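Local coordinates for protein maltose operon transcriptional repressor (Staphylococcus aureus subsp. aureus Mu50, PDB 3HCW) that probably represses transcription of the maltose operon, this C-terminal fragment carrying the periplasmic-binding-protein-like part that in related repressors senses a small effector, at residues T123-E128 with T277-R282; I167-E172 with L177-N182; H184-L187 with N191-Q194. All blocks are in the same frame, centred on the assembly; numbering follows the deposited sequence.

How the contacts relate
Following the chain, helix 115-129 supplies 123-128, the first half of contact 1, whose partner 277-282 comes 149 residues later at the end of strand 272-280. Contacts 2 and 3 both nest inside that long loop. Contact 2 closes a short one, turning strand 163-169 back against the middle of helix 173-187; contact 3 then closes another, from the end of the same helix to the start of strand 194-198. These two lie in series and share helix 173-187, with centres about 16 Å apart. Contact 1 instead ties a helix to the last strand, its centre about 24 Å from contact 2, which reaches the same sheet, and about 21 Å from contact 3.

Contact 1. Residues T123-E128 with T277-R282; sequences TRHVIE and TELKIR
H125 reaches from the helix to lie against L279 and I281, which both meet its ring from the strand side; from the helix, H125 alone makes the contact. The tight part is at the ring. CG1, CG2 and CD1 of I281 all come near H125 CE1, with CG1 at 3.6 Å. L279 comes in nearer the root: its CD2 is 3.8 Å from H125 CB, and the two side chains cross at about a right angle. Both leucine and isoleucine meet the ring obliquely. The histidine's CG stands anti to the backbone N (chi1 163°), which carries the ring out from the helix to the strand, and NE2 is held by a hydrogen bond to T285.

The strand side is looser: H125 is buried, but L279 is partly exposed and I281 exposed to solvent. Beside the contact, R124 and E128 pair along the helix, E128 OE2 lying 3.0 Å from R124 NH2 but well out of the guanidinium plane.

Helix 115-129 thus packs on the end of strand 272-280 in the mixed sheet of this periplasmic-binding-protein-like fold. Strand 241-244 runs antiparallel to 272-280, its T241 touching both H125 and L279; helix 144-159 and strand 133-139 pack against T123 and I127.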
loop_
_atom_site.group_PDB
_atom_site.type_symbol
_atom_site.label_atom_id
_atom_site.label_comp_id
_atom_site.label_asym_id
_atom_site.label_seq_id
_atom_site.Cartn_x
_atom_site.Cartn_y
_atom_site.Cartn_z
ATOM N N THR A 123 17.223 -16.681 -6.302
ATOM C CA THR A 123 17.588 -17.293 -7.580
ATOM C C THR A 123 17.875 -18.787 -7.390
ATOM O O THR A 123 17.467 -19.589 -8.209
ATOM C CB THR A 123 18.810 -16.594 -8.282
ATOM O OG1 THR A 123 18.618 -15.169 -8.329
ATOM C CG2 THR A 123 18.979 -17.105 -9.711
ATOM N N ARG A 124 18.573 -19.150 -6.313
ATOM C CA ARG A 124 18.856 -20.563 -5.997
ATOM C C ARG A 124 17.580 -21.378 -5.829
ATOM O O ARG A 124 17.471 -22.475 -6.372
ATOM C CB ARG A 124 19.701 -20.693 -4.720
ATOM C CG ARG A 124 21.135 -21.147 -4.934
ATOM C CD ARG A 124 21.199 -22.620 -5.338
ATOM N NE ARG A 124 21.270 -23.535 -4.199
ATOM C CZ ARG A 124 21.172 -24.863 -4.286
ATOM N NH1 ARG A 124 20.984 -25.455 -5.460
ATOM N NH2 ARG A 124 21.253 -25.606 -3.189
ATOM N N HIS A 125 16.626 -20.824 -5.084
ATOM C CA HIS A 125 15.342 -21.491 -4.814
ATOM C C HIS A 125 14.561 -21.866 -6.070
ATOM O O HIS A 125 14.019 -22.988 -6.155
ATOM C CB HIS A 125 14.465 -20.639 -3.894
ATOM C CG HIS A 125 13.026 -21.047 -3.891
ATOM N ND1 HIS A 125 12.575 -22.176 -3.242
ATOM C CD2 HIS A 125 11.937 -20.487 -4.470
ATOM C CE1 HIS A 125 11.273 -22.293 -3.415
ATOM N NE2 HIS A 125 10.861 -21.283 -4.162
ATOM N N VAL A 126 14.496 -20.944 -7.039
ATOM C CA VAL A 126 13.786 -21.240 -8.289
ATOM C C VAL A 126 14.492 -22.334 -9.086
ATOM O O VAL A 126 13.833 -23.176 -9.702
ATOM C CB VAL A 126 13.423 -19.977 -9.153
ATOM C CG1 VAL A 126 12.663 -18.969 -8.321
ATOM C CG2 VAL A 126 14.640 -19.324 -9.775
ATOM N N ILE A 127 15.825 -22.354 -9.011
ATOM C CA ILE A 127 16.633 -23.389 -9.673
ATOM C C ILE A 127 16.394 -24.752 -9.028
ATOM O O ILE A 127 16.264 -25.754 -9.726
ATOM C CB ILE A 127 18.126 -22.989 -9.720
ATOM C CG1 ILE A 127 18.294 -21.771 -10.643
ATOM C CG2 ILE A 127 19.010 -24.156 -10.160
ATOM C CD1 ILE A 127 19.738 -21.296 -10.829
ATOM N N GLU A 128 16.271 -24.758 -7.699
ATOM C CA GLU A 128 15.940 -25.962 -6.926
ATOM C C GLU A 128 14.596 -26.585 -7.307
ATOM O O GLU A 128 14.408 -27.783 -7.130
ATOM C CB GLU A 128 15.983 -25.683 -5.419
ATOM C CG GLU A 128 17.395 -25.482 -4.864
ATOM C CD GLU A 128 17.421 -25.031 -3.402
ATOM O OE1 GLU A 128 16.597 -24.177 -3.009
ATOM O OE2 GLU A 128 18.288 -25.521 -2.646
ATOM N N THR A 277 17.594 -11.094 5.675
ATOM C CA THR A 277 16.365 -11.265 4.923
ATOM C C THR A 277 15.851 -12.707 5.051
ATOM O O THR A 277 16.522 -13.570 5.613
ATOM C CB THR A 277 16.572 -10.905 3.452
ATOM O OG1 THR A 277 17.473 -11.840 2.863
ATOM C CG2 THR A 277 17.133 -9.470 3.298
ATOM N N GLU A 278 14.655 -12.959 4.534
ATOM C CA GLU A 278 14.049 -14.275 4.646
ATOM C C GLU A 278 13.190 -14.602 3.428
ATOM O O GLU A 278 12.260 -13.868 3.092
ATOM C CB GLU A 278 13.221 -14.362 5.938
ATOM C CG GLU A 278 12.405 -15.627 6.080
ATOM C CD GLU A 278 11.519 -15.634 7.329
ATOM O OE1 GLU A 278 11.363 -14.573 7.977
ATOM O OE2 GLU A 278 10.966 -16.709 7.661
ATOM N N LEU A 279 13.527 -15.704 2.772
ATOM C CA LEU A 279 12.702 -16.279 1.726
ATOM C C LEU A 279 11.382 -16.795 2.303
ATOM O O LEU A 279 11.377 -17.520 3.297
ATOM C CB LEU A 279 13.461 -17.413 1.018
ATOM C CG LEU A 279 12.712 -18.229 -0.052
ATOM C CD1 LEU A 279 12.421 -17.389 -1.271
ATOM C CD2 LEU A 279 13.499 -19.458 -0.433
ATOM N N LYS A 280 10.279 -16.373 1.687
ATOM C CA LYS A 280 8.934 -16.878 1.967
ATOM C C LYS A 280 8.437 -17.579 0.701
ATOM O O LYS A 280 8.135 -16.916 -0.299
ATOM C CB LYS A 280 7.966 -15.732 2.312
ATOM C CG LYS A 280 8.356 -14.827 3.485
ATOM C CD LYS A 280 7.761 -15.325 4.802
ATOM C CE LYS A 280 7.707 -14.224 5.857
ATOM N NZ LYS A 280 9.060 -13.709 6.223
ATOM N N ILE A 281 8.356 -18.910 0.743
ATOM C CA ILE A 281 7.924 -19.716 -0.404
ATOM C C ILE A 281 6.409 -19.764 -0.494
ATOM O O ILE A 281 5.727 -20.079 0.484
ATOM C CB ILE A 281 8.488 -21.147 -0.336
ATOM C CG1 ILE A 281 10.019 -21.092 -0.215
ATOM C CG2 ILE A 281 8.047 -21.969 -1.562
ATOM C CD1 ILE A 281 10.681 -22.424 0.179
ATOM N N ARG A 282 5.879 -19.419 -1.665
ATOM C CA ARG A 282 4.433 -19.446 -1.888
ATOM C C ARG A 282 4.116 -20.206 -3.183
ATOM O O ARG A 282 4.996 -20.846 -3.755
ATOM C CB ARG A 282 3.855 -18.019 -1.890
ATOM C CG ARG A 282 4.021 -17.263 -0.564
ATOM C CD ARG A 282 2.946 -16.196 -0.352
ATOM N NE ARG A 282 3.144 -15.500 0.928
ATOM C CZ ARG A 282 3.959 -14.455 1.094
ATOM N NH1 ARG A 282 4.642 -13.960 0.060
ATOM N NH2 ARG A 282 4.099 -13.906 2.292
#

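Contact 2. Residues I167-E172 with L177-N182; sequences IETSNE and LNYMQN
The ring of Y179 takes a methyl on one face and a hydroxyl at its edge, both from strand 167-169. I167 CG2 sits over the centre of the ring, 4.0 Å from its centroid and only 11° off the normal, a well-formed CH-pi contact. T169 OG1 approaches the rim near the ring plane, 3.7 Å from Y179 CE2. Both strand side chains run past the tyrosine in the opposite direction. With CG anti to its carbonyl carbon (chi1 -75°), Y179 sends its ring across to the strand, and the phenol oxygen OH ends 3.5 Å from E168 O. A water in the ring plane bonds to Y179 OH at 3.2 Å and weakly takes the N-H of S170.

On the other branch of I167, CD1 meets M180 CE at 4.1 Å, the methionine chain bending at chi2 and chi3 to bring its methyl there. T169 OG1 gives its hydrogen to S170 O (2.8 Å).

The axes of strand 167-169 and helix 177-182 run nearly antiparallel, at 156°, as a strand and the helix it leads into do in an alpha/beta domain. Strand 163-169, outermost at this end of the chain's sheet, is bonded to strand 133-139, and M180 reaches I137 and helix 201-213.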
loop_
_atom_site.group_PDB
_atom_site.type_symbol
_atom_site.label_atom_id
_atom_site.label_comp_id
_atom_site.label_asym_id
_atom_site.label_seq_id
_atom_site.Cartn_x
_atom_site.Cartn_y
_atom_site.Cartn_z
ATOM N N ILE A 167 15.869 -7.645 -18.340
ATOM C CA ILE A 167 14.992 -6.688 -19.002
ATOM C C ILE A 167 14.857 -5.476 -18.092
ATOM O O ILE A 167 14.487 -5.609 -16.923
ATOM C CB ILE A 167 13.583 -7.270 -19.283
ATOM C CG1 ILE A 167 13.661 -8.447 -20.262
ATOM C CG2 ILE A 167 12.617 -6.172 -19.788
ATOM C CD1 ILE A 167 12.362 -9.227 -20.391
ATOM N N GLU A 168 15.184 -4.305 -18.628
ATOM C CA GLU A 168 14.962 -3.051 -17.934
ATOM C C GLU A 168 13.733 -2.380 -18.534
ATOM O O GLU A 168 13.626 -2.216 -19.749
ATOM C CB GLU A 168 16.178 -2.150 -18.062
ATOM C CG GLU A 168 16.244 -1.058 -17.022
ATOM C CD GLU A 168 17.366 -0.084 -17.302
ATOM O OE1 GLU A 168 17.333 0.573 -18.367
ATOM O OE2 GLU A 168 18.278 0.028 -16.456
ATOM N N THR A 169 12.797 -2.001 -17.679
ATOM C CA THR A 169 11.525 -1.497 -18.157
ATOM C C THR A 169 11.003 -0.396 -17.262
ATOM O O THR A 169 11.389 -0.307 -16.092
ATOM C CB THR A 169 10.479 -2.640 -18.273
ATOM O OG1 THR A 169 9.231 -2.121 -18.752
ATOM C CG2 THR A 169 10.269 -3.323 -16.929
ATOM N N SER A 170 10.150 0.462 -17.821
ATOM C CA SER A 170 9.346 1.368 -17.006
ATOM C C SER A 170 8.089 0.611 -16.567
ATOM O O SER A 170 7.733 -0.403 -17.169
ATOM C CB SER A 170 8.946 2.589 -17.822
ATOM O OG SER A 170 8.188 2.190 -18.954
ATOM N N ASN A 171 7.407 1.125 -15.549
ATOM C CA ASN A 171 6.133 0.558 -15.070
ATOM C C ASN A 171 4.903 0.696 -15.996
ATOM O O ASN A 171 3.795 0.315 -15.608
ATOM C CB ASN A 171 5.797 1.132 -13.681
ATOM C CG ASN A 171 5.579 2.656 -13.695
ATOM O OD1 ASN A 171 5.811 3.333 -14.707
ATOM N ND2 ASN A 171 5.133 3.198 -12.557
ATOM N N GLU A 172 5.091 1.249 -17.196
ATOM C CA GLU A 172 3.984 1.484 -18.133
ATOM C C GLU A 172 3.439 0.175 -18.703
ATOM O O GLU A 172 4.194 -0.633 -19.246
ATOM C CB GLU A 172 4.411 2.406 -19.281
ATOM C CG GLU A 172 5.127 3.694 -18.857
ATOM C CD GLU A 172 5.872 4.377 -20.010
ATOM O OE1 GLU A 172 5.225 4.744 -21.020
ATOM O OE2 GLU A 172 7.108 4.561 -19.900
ATOM N N LEU A 177 3.768 -4.873 -21.571
ATOM C CA LEU A 177 3.044 -5.689 -22.549
ATOM C C LEU A 177 3.883 -6.028 -23.769
ATOM O O LEU A 177 3.900 -7.182 -24.194
ATOM C CB LEU A 177 1.719 -5.025 -22.981
ATOM C CG LEU A 177 0.838 -5.693 -24.058
ATOM C CD1 LEU A 177 0.434 -7.150 -23.719
ATOM C CD2 LEU A 177 -0.407 -4.849 -24.353
ATOM N N ASN A 178 4.592 -5.038 -24.310
ATOM C CA ASN A 178 5.434 -5.255 -25.485
ATOM C C ASN A 178 6.572 -6.236 -25.203
ATOM O O ASN A 178 6.851 -7.116 -26.018
ATOM C CB ASN A 178 5.985 -3.928 -26.014
ATOM C CG ASN A 178 6.996 -4.122 -27.125
ATOM O OD1 ASN A 178 6.639 -4.489 -28.246
ATOM N ND2 ASN A 178 8.269 -3.893 -26.817
ATOM N N TYR A 179 7.213 -6.080 -24.043
ATOM C CA TYR A 179 8.272 -6.992 -23.617
ATOM C C TYR A 179 7.772 -8.426 -23.413
ATOM O O TYR A 179 8.454 -9.365 -23.799
ATOM C CB TYR A 179 8.964 -6.490 -22.343
ATOM C CG TYR A 179 9.908 -5.332 -22.552
ATOM C CD1 TYR A 179 10.959 -5.413 -23.471
ATOM C CD2 TYR A 179 9.767 -4.160 -21.821
ATOM C CE1 TYR A 179 11.826 -4.342 -23.666
ATOM C CE2 TYR A 179 10.635 -3.088 -22.000
ATOM C CZ TYR A 179 11.657 -3.183 -22.924
ATOM O OH TYR A 179 12.510 -2.115 -23.098
ATOM N N MET A 180 6.592 -8.591 -22.816
ATOM C CA MET A 180 6.054 -9.932 -22.590
ATOM C C MET A 180 5.472 -10.546 -23.859
ATOM O O MET A 180 5.500 -11.761 -24.005
ATOM C CB MET A 180 5.036 -9.977 -21.431
ATOM C CG MET A 180 5.588 -9.679 -20.016
ATOM S SD MET A 180 6.904 -10.773 -19.440
ATOM C CE MET A 180 8.365 -9.773 -19.749
ATOM N N GLN A 181 4.956 -9.712 -24.770
ATOM C CA GLN A 181 4.530 -10.168 -26.110
ATOM C C GLN A 181 5.665 -10.837 -26.875
ATOM O O GLN A 181 5.476 -11.908 -27.465
ATOM C CB GLN A 181 3.966 -9.017 -26.947
ATOM C CG GLN A 181 2.474 -8.796 -26.775
ATOM C CD GLN A 181 1.984 -7.486 -27.378
ATOM O OE1 GLN A 181 2.777 -6.662 -27.862
ATOM N NE2 GLN A 181 0.663 -7.288 -27.355
ATOM N N ASN A 182 6.842 -10.207 -26.844
ATOM C CA ASN A 182 8.072 -10.781 -27.400
ATOM C C ASN A 182 8.446 -12.167 -26.882
ATOM O O ASN A 182 9.057 -12.953 -27.609
ATOM C CB ASN A 182 9.243 -9.841 -27.140
ATOM C CG ASN A 182 9.526 -8.936 -28.305
ATOM O OD1 ASN A 182 10.427 -9.204 -29.094
ATOM N ND2 ASN A 182 8.749 -7.864 -28.435
HETATM O O HOH W 1 11.428 0.106 -21.031
#

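Contact 3. Residues H184-L187 with N191-Q194; sequences HTRL and NIKQ
This is a side-chain packing contact across a short connection of the chain: R186 and L187, at the end of helix 173-187, lie against I192 and Q194, which lead into strand 194-198. The flat guanidinium of R186 is laid on the isoleucine. I192 CG1 stands over one face, offset toward the rim, and is 3.5 Å from R186 NH1. I192 CD1 reaches the neighbouring corner, 3.5 Å from R186 NH2. The two side chains cross at about a right angle. Further back, the aliphatic part of R186 lies against the amide of Q194, with R186 CG 3.5 Å from Q194 NE2.

The connection is the helix-to-strand half of a beta-alpha-beta unit: strand 163-169, helix 173-187, then strand 194-198, which is parallel to it two places inward in the sheet, strand 133-139 lying between.

Q194 and L187 are buried, whereas R186 is exposed. Q194 NE2 gives a hydrogen bond to E133 at the start of that middle strand. Its OE1 faces R186 O at 3.1 Å, two acceptors with no bond between them. L187 CD2 comes to 4.0 Å from Q194 OE1. Anti to its carbonyl carbon (chi1 -67°), L187 CG leads the side chain back toward the glutamine although CB starts away from it, and the leucine also touches V222 and I216.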
loop_
_atom_site.group_PDB
_atom_site.type_symbol
_atom_site.label_atom_id
_atom_site.label_comp_id
_atom_site.label_asym_id
_atom_site.label_seq_id
_atom_site.Cartn_x
_atom_site.Cartn_y
_atom_site.Cartn_z
ATOM N N HIS A 184 6.187 -14.302 -25.418
ATOM C CA HIS A 184 4.943 -15.065 -25.311
ATOM C C HIS A 184 5.038 -16.518 -25.799
ATOM O O HIS A 184 4.630 -17.433 -25.077
ATOM C CB HIS A 184 3.823 -14.296 -26.023
ATOM C CG HIS A 184 2.463 -14.900 -25.870
ATOM N ND1 HIS A 184 1.482 -14.752 -26.825
ATOM C CD2 HIS A 184 1.917 -15.649 -24.883
ATOM C CE1 HIS A 184 0.390 -15.379 -26.433
ATOM N NE2 HIS A 184 0.628 -15.930 -25.257
ATOM N N THR A 185 5.599 -16.716 -26.997
ATOM C CA THR A 185 5.765 -18.048 -27.584
ATOM C C THR A 185 6.687 -18.959 -26.767
ATOM O O THR A 185 6.365 -20.126 -26.560
ATOM C CB THR A 185 6.232 -17.986 -29.077
ATOM O OG1 THR A 185 5.380 -17.100 -29.814
ATOM C CG2 THR A 185 6.178 -19.370 -29.729
ATOM N N ARG A 186 7.814 -18.428 -26.293
ATOM C CA ARG A 186 8.720 -19.219 -25.454
ATOM C C ARG A 186 8.121 -19.469 -24.062
ATOM O O ARG A 186 8.255 -20.566 -23.505
ATOM C CB ARG A 186 10.107 -18.573 -25.359
ATOM C CG ARG A 186 11.189 -19.530 -24.839
ATOM C CD ARG A 186 12.542 -19.245 -25.465
ATOM N NE ARG A 186 13.572 -20.216 -25.086
ATOM C CZ ARG A 186 13.779 -21.385 -25.690
ATOM N NH1 ARG A 186 14.754 -22.177 -25.260
ATOM N NH2 ARG A 186 13.020 -21.770 -26.717
ATOM N N LEU A 187 7.427 -18.459 -23.535
ATOM C CA LEU A 187 6.746 -18.551 -22.248
ATOM C C LEU A 187 5.628 -19.596 -22.253
ATOM O O LEU A 187 5.201 -20.058 -21.197
ATOM C CB LEU A 187 6.202 -17.178 -21.808
ATOM C CG LEU A 187 7.224 -16.079 -21.450
ATOM C CD1 LEU A 187 6.542 -14.813 -20.962
ATOM C CD2 LEU A 187 8.265 -16.510 -20.424
ATOM N N ASN A 191 8.194 -27.511 -23.147
ATOM C CA ASN A 191 9.537 -28.083 -23.010
ATOM C C ASN A 191 10.553 -27.191 -22.288
ATOM O O ASN A 191 11.593 -27.679 -21.840
ATOM C CB ASN A 191 10.100 -28.484 -24.386
ATOM C CG ASN A 191 10.205 -29.992 -24.568
ATOM O OD1 ASN A 191 10.625 -30.718 -23.664
ATOM N ND2 ASN A 191 9.839 -30.466 -25.753
ATOM N N ILE A 192 10.268 -25.891 -22.193
ATOM C CA ILE A 192 11.184 -24.959 -21.520
ATOM C C ILE A 192 10.606 -24.451 -20.188
ATOM O O ILE A 192 9.558 -23.797 -20.147
ATOM C CB ILE A 192 11.667 -23.788 -22.447
ATOM C CG1 ILE A 192 12.586 -24.309 -23.555
ATOM C CG2 ILE A 192 12.455 -22.750 -21.655
ATOM C CD1 ILE A 192 11.908 -24.577 -24.871
ATOM N N LYS A 193 11.300 -24.777 -19.103
ATOM C CA LYS A 193 10.873 -24.368 -17.773
ATOM C C LYS A 193 11.454 -22.984 -17.439
ATOM O O LYS A 193 12.679 -22.813 -17.371
ATOM C CB LYS A 193 11.246 -25.438 -16.733
ATOM C CG LYS A 193 10.851 -26.869 -17.156
ATOM C CD LYS A 193 10.603 -27.808 -15.974
ATOM C CE LYS A 193 11.887 -28.430 -15.436
ATOM N NZ LYS A 193 12.527 -29.363 -16.408
ATOM N N GLN A 194 10.578 -21.994 -17.268
ATOM C CA GLN A 194 11.033 -20.618 -17.016
ATOM C C GLN A 194 10.596 -20.009 -15.688
ATOM O O GLN A 194 9.605 -20.421 -15.092
ATOM C CB GLN A 194 10.642 -19.696 -18.166
ATOM C CG GLN A 194 11.639 -19.698 -19.304
ATOM C CD GLN A 194 10.990 -19.478 -20.648
ATOM O OE1 GLN A 194 9.961 -20.078 -20.962
ATOM N NE2 GLN A 194 11.601 -18.623 -21.464
#